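Side-chain contacts in methyltransferase (Bacteroides thetaiotaomicron, PDB 3FQ6), which probably transfers methyl groups from S-adenosylmethionine, as a member of the tetrapyrrole methylase family, and is seen here as a single domain: residues P8-S13 with T45-E50; H53-T58 with G104-V109; S75-I78 with H82-T85. All blocks are in the same frame, centred on the assembly; numbering follows the deposited sequence.

Contact 1: residues P8-S13 with T45-E50; sequences PALVAS and TMVFYE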
# COMPACT_ATOMS: atom_id res chain seq x y z
N PRO A 8 5.75 8.12 -9.39
CA PRO A 8 4.68 7.84 -10.38
C PRO A 8 3.40 7.27 -9.73
O PRO A 8 2.30 7.72 -10.05
CB PRO A 8 5.34 6.82 -11.32
CG PRO A 8 6.83 7.19 -11.28
CD PRO A 8 7.09 7.70 -9.88
N ALA A 9 3.56 6.33 -8.79
CA ALA A 9 2.40 5.77 -8.06
C ALA A 9 1.67 6.79 -7.18
O ALA A 9 0.44 6.75 -7.06
CB ALA A 9 2.82 4.54 -7.24
N LEU A 10 2.42 7.70 -6.58
CA LEU A 10 1.81 8.73 -5.74
C LEU A 10 0.86 9.59 -6.56
O LEU A 10 -0.30 9.72 -6.22
CB LEU A 10 2.85 9.61 -5.06
CG LEU A 10 2.55 10.04 -3.62
CD1 LEU A 10 3.11 11.41 -3.43
CD2 LEU A 10 1.08 10.02 -3.22
N VAL A 11 1.37 10.13 -7.66
CA VAL A 11 0.60 10.94 -8.60
C VAL A 11 -0.60 10.19 -9.13
O VAL A 11 -1.70 10.75 -9.20
CB VAL A 11 1.46 11.35 -9.81
CG1 VAL A 11 0.69 12.27 -10.73
CG2 VAL A 11 2.79 11.98 -9.34
N ALA A 12 -0.39 8.92 -9.52
CA ALA A 12 -1.41 8.12 -10.19
C ALA A 12 -2.55 7.69 -9.25
O ALA A 12 -3.68 7.42 -9.71
CB ALA A 12 -0.77 6.89 -10.81
N SER A 13 -2.28 7.64 -7.95
CA SER A 13 -3.27 7.18 -6.99
C SER A 13 -4.52 8.04 -6.84
O SER A 13 -5.52 7.55 -6.35
CB SER A 13 -2.62 7.02 -5.61
OG SER A 13 -2.18 8.28 -5.11
N THR A 45 -1.41 10.92 3.45
CA THR A 45 -1.22 9.82 2.56
C THR A 45 0.11 9.12 2.91
O THR A 45 1.09 9.77 3.28
CB THR A 45 -1.26 10.35 1.12
OG1 THR A 45 -2.59 10.85 0.84
CG2 THR A 45 -0.96 9.26 0.10
N MSE A 46 0.13 7.79 2.82
CA MSE A 46 1.30 6.94 3.16
C MSE A 46 1.74 6.06 2.01
O MSE A 46 0.91 5.61 1.21
CB MSE A 46 1.00 6.05 4.37
CG MSE A 46 0.91 6.78 5.68
SE MSE A 46 -0.43 5.91 6.80
CE MSE A 46 -2.07 6.35 5.81
N VAL A 47 3.03 5.80 1.93
CA VAL A 47 3.61 5.10 0.78
C VAL A 47 4.50 3.98 1.25
O VAL A 47 5.48 4.23 2.00
CB VAL A 47 4.47 6.06 -0.13
CG1 VAL A 47 5.28 5.23 -1.20
CG2 VAL A 47 3.58 7.21 -0.83
N PHE A 48 4.18 2.74 0.81
CA PHE A 48 4.93 1.53 1.22
C PHE A 48 5.47 0.77 0.04
O PHE A 48 4.89 0.80 -1.06
CB PHE A 48 4.10 0.53 2.04
CG PHE A 48 3.25 1.15 3.13
CD1 PHE A 48 3.67 1.13 4.46
CD2 PHE A 48 2.00 1.75 2.83
CE1 PHE A 48 2.87 1.71 5.48
CE2 PHE A 48 1.23 2.33 3.80
CZ PHE A 48 1.66 2.30 5.15
N TYR A 49 6.58 0.08 0.30
CA TYR A 49 7.02 -0.99 -0.56
C TYR A 49 6.61 -2.30 0.11
O TYR A 49 6.69 -2.43 1.33
CB TYR A 49 8.55 -0.97 -0.70
CG TYR A 49 9.16 0.25 -1.42
CD1 TYR A 49 8.44 0.98 -2.36
CD2 TYR A 49 10.47 0.62 -1.17
CE1 TYR A 49 9.01 2.07 -3.02
CE2 TYR A 49 11.05 1.69 -1.81
CZ TYR A 49 10.35 2.41 -2.73
OH TYR A 49 10.97 3.48 -3.35
N GLU A 50 6.20 -3.28 -0.69
CA GLU A 50 5.98 -4.61 -0.15
C GLU A 50 6.44 -5.71 -1.12
O GLU A 50 6.35 -5.58 -2.34
CB GLU A 50 4.51 -4.79 0.20
CG GLU A 50 4.15 -6.11 0.87
CD GLU A 50 5.05 -6.42 2.06
OE1 GLU A 50 4.61 -6.12 3.18
OE2 GLU A 50 6.19 -6.94 1.89
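The backbone oxygen of Leu10, whose side chain meets Val47 and Thr45 on the strand, accepts a hydrogen bond from the hydroxyl of Ser13, Ser13 OG to Leu10 O 2.6 Å. The approach is not straight: the C=O...OG angle is 138°, and the donor is tilted from the carbonyl plane. Ser13 N makes a weak, longer bond to the same oxygen, so this one oxygen takes both the hydroxyl and, weakly, the amide of Ser13. Ser13 OG also has a weak bond with Leu15 N in the connection that follows.

Across to strand 45-50 the chemistry is wholly apolar. Leu10 crosses Val47 at about a right angle, and its branch point does the touching, Leu10 CG lying 4.1 Å from Val47 CG2. One methyl further out, Leu10 CD2 comes within 4.0 Å of Thr45 CG2. The two strand residues therefore take different levels of one leucine.

The orientation of Thr45 explains how a polar residue can join this patch. Its CG2 stands opposite the backbone N and faces the leucine, while OG1, at a chi1 of -65°, turns aside and hydrogen-bonds to Pro16 O. The buried hydroxyl is thus satisfied without interrupting the methyl contact. Leu10 is also enclosed by Asn17, Phe20 and Val109, and Phe6 from the same helix covers Val47, making the leucine one element of a wider apolar cluster.

Only 90 Å² is buried between the two segments, a glancing contact of a short helix laid against one face of a mixed five-stranded sheet of order 1-2-5-3-4. Val47, Val107 and Val109 turn toward this helix, and helix 55-66 covers the other face, consistent with a domain of the tetrapyrrole methylase family.

Contact 2: residues H53-T58 with G104-V109; sequences HRLLKT and GEIVIV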
# COMPACT_ATOMS: atom_id res chain seq x y z
N HIS A 53 5.08 -11.78 -2.35
CA HIS A 53 4.63 -12.90 -1.52
C HIS A 53 4.00 -12.41 -0.23
O HIS A 53 3.16 -13.07 0.34
CB HIS A 53 5.78 -13.87 -1.21
CG HIS A 53 6.67 -14.11 -2.38
ND1 HIS A 53 6.21 -14.61 -3.58
CD2 HIS A 53 7.99 -13.86 -2.56
CE1 HIS A 53 7.20 -14.69 -4.45
NE2 HIS A 53 8.30 -14.24 -3.85
N ARG A 54 4.38 -11.23 0.22
CA ARG A 54 3.86 -10.76 1.47
C ARG A 54 2.69 -9.84 1.31
O ARG A 54 2.10 -9.44 2.27
CB ARG A 54 4.95 -10.09 2.29
CG ARG A 54 5.35 -10.91 3.46
CD ARG A 54 6.60 -10.35 4.03
NE ARG A 54 7.79 -10.81 3.29
CZ ARG A 54 8.57 -10.05 2.53
NH1 ARG A 54 9.62 -10.60 1.92
NH2 ARG A 54 8.31 -8.73 2.37
N LEU A 55 2.35 -9.54 0.07
CA LEU A 55 1.41 -8.47 -0.21
C LEU A 55 0.04 -8.66 0.41
O LEU A 55 -0.49 -7.71 1.00
CB LEU A 55 1.28 -8.24 -1.72
CG LEU A 55 0.21 -7.21 -2.16
CD1 LEU A 55 0.36 -5.85 -1.48
CD2 LEU A 55 0.19 -7.01 -3.67
N LEU A 56 -0.55 -9.83 0.26
CA LEU A 56 -1.91 -10.08 0.70
C LEU A 56 -2.05 -10.04 2.24
O LEU A 56 -3.04 -9.53 2.77
CB LEU A 56 -2.38 -11.46 0.22
CG LEU A 56 -3.84 -11.73 -0.21
CD1 LEU A 56 -4.22 -13.11 0.25
CD2 LEU A 56 -4.92 -10.69 0.21
N LYS A 57 -1.07 -10.61 2.95
CA LYS A 57 -1.06 -10.53 4.41
C LYS A 57 -1.04 -9.08 4.87
O LYS A 57 -1.70 -8.72 5.83
CB LYS A 57 0.15 -11.24 4.96
CG LYS A 57 0.29 -11.13 6.47
CD LYS A 57 0.85 -12.44 7.07
CE LYS A 57 1.28 -12.25 8.51
NZ LYS A 57 1.71 -13.57 9.08
N THR A 58 -0.30 -8.25 4.14
CA THR A 58 -0.17 -6.85 4.48
C THR A 58 -1.47 -6.08 4.24
O THR A 58 -1.92 -5.33 5.11
CB THR A 58 1.01 -6.27 3.72
OG1 THR A 58 2.20 -6.80 4.30
CG2 THR A 58 1.05 -4.74 3.75
N GLY A 104 6.23 -9.57 -9.06
CA GLY A 104 6.75 -8.23 -9.38
C GLY A 104 7.05 -7.33 -8.20
O GLY A 104 6.99 -7.77 -7.06
N GLU A 105 7.36 -6.06 -8.48
CA GLU A 105 7.74 -5.08 -7.45
C GLU A 105 6.55 -4.20 -7.14
O GLU A 105 5.92 -3.67 -8.05
CB GLU A 105 8.92 -4.22 -7.90
CG GLU A 105 10.16 -5.02 -8.29
CD GLU A 105 11.42 -4.17 -8.35
OE1 GLU A 105 12.47 -4.67 -8.85
OE2 GLU A 105 11.38 -3.01 -7.88
N ILE A 106 6.26 -4.03 -5.85
CA ILE A 106 5.02 -3.45 -5.40
C ILE A 106 5.22 -2.10 -4.71
O ILE A 106 6.13 -1.93 -3.88
CB ILE A 106 4.32 -4.35 -4.39
CG1 ILE A 106 4.49 -5.84 -4.76
CG2 ILE A 106 2.86 -3.90 -4.19
CD1 ILE A 106 3.32 -6.50 -5.41
N VAL A 107 4.36 -1.15 -5.03
CA VAL A 107 4.20 0.05 -4.22
C VAL A 107 2.72 0.20 -3.82
O VAL A 107 1.82 0.11 -4.66
CB VAL A 107 4.74 1.32 -4.98
CG1 VAL A 107 4.39 2.66 -4.24
CG2 VAL A 107 6.26 1.17 -5.28
N ILE A 108 2.48 0.39 -2.53
CA ILE A 108 1.15 0.67 -2.00
C ILE A 108 1.10 2.17 -1.59
O ILE A 108 2.00 2.67 -0.92
CB ILE A 108 0.79 -0.24 -0.79
CG1 ILE A 108 1.13 -1.71 -1.05
CG2 ILE A 108 -0.69 -0.10 -0.35
CD1 ILE A 108 1.38 -2.52 0.28
N VAL A 109 0.05 2.87 -2.04
CA VAL A 109 -0.20 4.23 -1.67
C VAL A 109 -1.52 4.17 -0.89
O VAL A 109 -2.54 3.71 -1.41
CB VAL A 109 -0.30 5.18 -2.91
CG1 VAL A 109 -0.62 6.59 -2.48
CG2 VAL A 109 1.02 5.20 -3.71
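Leu55 fits its two methyl groups against two isoleucines of strand 105-110, one methyl to each tip. The tight part is at Ile106, where Leu55 CD2 lies 3.6 Å from Ile106 CD1. The CG2 branch of Ile106 supports the same leucine a little less closely, at 4.1 Å from Leu55 CD2. With chi1 at 175°, Leu55 carries CG away from its backbone N and out over the sheet, so that the fork opens onto both isoleucines. Ile106 chi2, -102°, is away from a staggered value, which may reflect some strain at its outer methyl.

Packing slackens toward Ile108. Ile108 CD1 is 3.9 Å from Leu55 CD1 and 4.1 Å from Thr58 CG2, and thus serves two helix residues one turn apart. Thr58 offers the strand its methyl alone, since OG1 is hydrogen-bonded to Glu50 OE1. The other carboxylate oxygen of Glu50, OE2, forms a salt bridge with Arg54 NH2, so one acid holds two points at the start of the helix. Lys57, by contrast, belongs to the solvent side of the helix, and every residue that touches the strand is buried.

Pro102 and Val74 add to the surroundings of Leu55, and Val74 and Arg76 of strand 71-77 touch Ile106. Helix 55-66 consequently rests across more than one strand: it packs on 105-110, meets its neighbour 71-77 through Leu55, and is pinned by polar bonds to 45-50 on the other flank.

Contact 3: residues S75-I78 with H82-T85; sequences SREI and HEET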
# COMPACT_ATOMS: atom_id res chain seq x y z
N SER A 75 0.70 -0.67 -7.09
CA SER A 75 1.38 -0.63 -8.36
C SER A 75 2.35 -1.77 -8.38
O SER A 75 3.10 -1.98 -7.42
CB SER A 75 2.13 0.68 -8.48
OG SER A 75 1.17 1.72 -8.49
N ARG A 76 2.31 -2.53 -9.46
CA ARG A 76 3.16 -3.70 -9.63
C ARG A 76 3.91 -3.56 -10.95
O ARG A 76 3.26 -3.54 -11.99
CB ARG A 76 2.33 -4.99 -9.74
CG ARG A 76 1.67 -5.49 -8.50
CD ARG A 76 0.84 -6.75 -8.84
NE ARG A 76 1.57 -7.75 -9.62
CZ ARG A 76 1.04 -8.56 -10.55
NH1 ARG A 76 1.81 -9.44 -11.18
NH2 ARG A 76 -0.25 -8.50 -10.86
N GLU A 77 5.25 -3.45 -10.87
CA GLU A 77 6.17 -3.67 -12.00
C GLU A 77 6.16 -5.15 -12.23
O GLU A 77 6.73 -5.87 -11.42
CB GLU A 77 7.62 -3.36 -11.63
CG GLU A 77 7.89 -2.02 -11.06
CD GLU A 77 8.52 -1.12 -12.07
OE1 GLU A 77 8.09 0.06 -12.12
OE2 GLU A 77 9.42 -1.58 -12.81
N ILE A 78 5.53 -5.63 -13.30
CA ILE A 78 5.48 -7.06 -13.54
C ILE A 78 6.69 -7.49 -14.33
O ILE A 78 7.06 -8.66 -14.33
CB ILE A 78 4.18 -7.47 -14.24
CG1 ILE A 78 2.99 -7.16 -13.32
CG2 ILE A 78 4.22 -8.96 -14.60
CD1 ILE A 78 1.63 -7.25 -13.95
N HIS A 82 6.19 -4.24 -18.50
CA HIS A 82 4.81 -4.42 -18.11
C HIS A 82 4.52 -3.98 -16.68
O HIS A 82 5.18 -4.43 -15.74
CB HIS A 82 4.42 -5.88 -18.35
CG HIS A 82 2.99 -6.19 -18.03
ND1 HIS A 82 2.57 -7.47 -17.74
CD2 HIS A 82 1.90 -5.40 -17.94
CE1 HIS A 82 1.27 -7.45 -17.48
NE2 HIS A 82 0.84 -6.21 -17.59
N GLU A 83 3.51 -3.12 -16.51
CA GLU A 83 3.08 -2.70 -15.16
C GLU A 83 1.56 -2.42 -15.02
O GLU A 83 0.87 -2.13 -16.00
CB GLU A 83 3.90 -1.50 -14.70
CG GLU A 83 3.62 -0.23 -15.51
CD GLU A 83 4.79 0.75 -15.52
OE1 GLU A 83 5.13 1.25 -16.61
OE2 GLU A 83 5.35 1.01 -14.43
N GLU A 84 1.07 -2.50 -13.79
CA GLU A 84 -0.35 -2.33 -13.53
C GLU A 84 -0.64 -1.54 -12.25
O GLU A 84 0.18 -1.51 -11.32
CB GLU A 84 -1.06 -3.69 -13.47
CG GLU A 84 -0.67 -4.50 -12.23
CD GLU A 84 -1.53 -5.73 -12.05
OE1 GLU A 84 -2.14 -6.17 -13.05
OE2 GLU A 84 -1.58 -6.28 -10.91
N THR A 85 -1.82 -0.92 -12.21
CA THR A 85 -2.32 -0.17 -11.06
C THR A 85 -3.64 -0.79 -10.66
O THR A 85 -4.48 -1.11 -11.51
CB THR A 85 -2.54 1.29 -11.43
OG1 THR A 85 -1.47 1.72 -12.28
CG2 THR A 85 -2.59 2.15 -10.22
O HOH W 1 0.18 3.64 -9.92
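Backbone hydrogen bonds join Arg76 and Glu84 in both directions as an antiparallel hydrogen-bonded pair, each N lying 3.0 Å from the partner's O. Toward the turn, Ile78 N reaches His82 O at 2.7 Å, less straight at 141°. Ser75 with Thr85 and Glu77 with Glu83 form the flanking non-hydrogen-bonded pairs.

Charge reinforces the central pair. Arg76 and Glu84 run side by side, and Arg76 NH2 meets Glu84 OE2 at 2.6 Å in a bent salt bridge, with the guanidinium nearly perpendicular to the carboxylate. OE2 is approached from above the carboxylate plane. Arg76 NE is bonded to Arg103 O, which helps fix the rotation of the group. A leucine in place of Arg76 would probably leave the Glu84 carboxylate without its charged mate and the Arg103 carbonyl without this donor. On the opposite face, Glu77 OE1 and Glu83 OE2 stand 3.7 Å apart, a pairing of like charges that probably costs some stability.

Apolar contact comes from Ile78. Its CD1 sits over the His82 ring, a CH-pi contact 3.9 Å from the centroid, while CG1 lies over one face of the Arg76 guanidinium, toward its rim.

Water bridges Ser75 OG, at 2.6 Å, and more weakly Thr85 OG1.

The hairpin end is therefore held chiefly by its backbone and one salt bridge, its side chains suited to a partly hydrated sheet edge.

In the fold
Contacts 1 and 2 belong to the core, their centres about 7 Å from the centre of the chain, whereas contact 3 lies at the surface, its centre about 13 Å from the same point. All three reach the same mixed sheet: contacts 1 and 2 bring helices 6-12 and 55-66 to opposite faces, and contact 3 joins two strands of the sheet itself. Strand 105-110 ties them together, its backbone bonding to Phe48 on one flank and to Ser75 and Glu77 on the other. Chemistry follows position: the helix-to-sheet contacts are aliphatic, with no cross-segment hydrogen bond, while the hairpin combines backbone bonds, charge and water and buries the largest area.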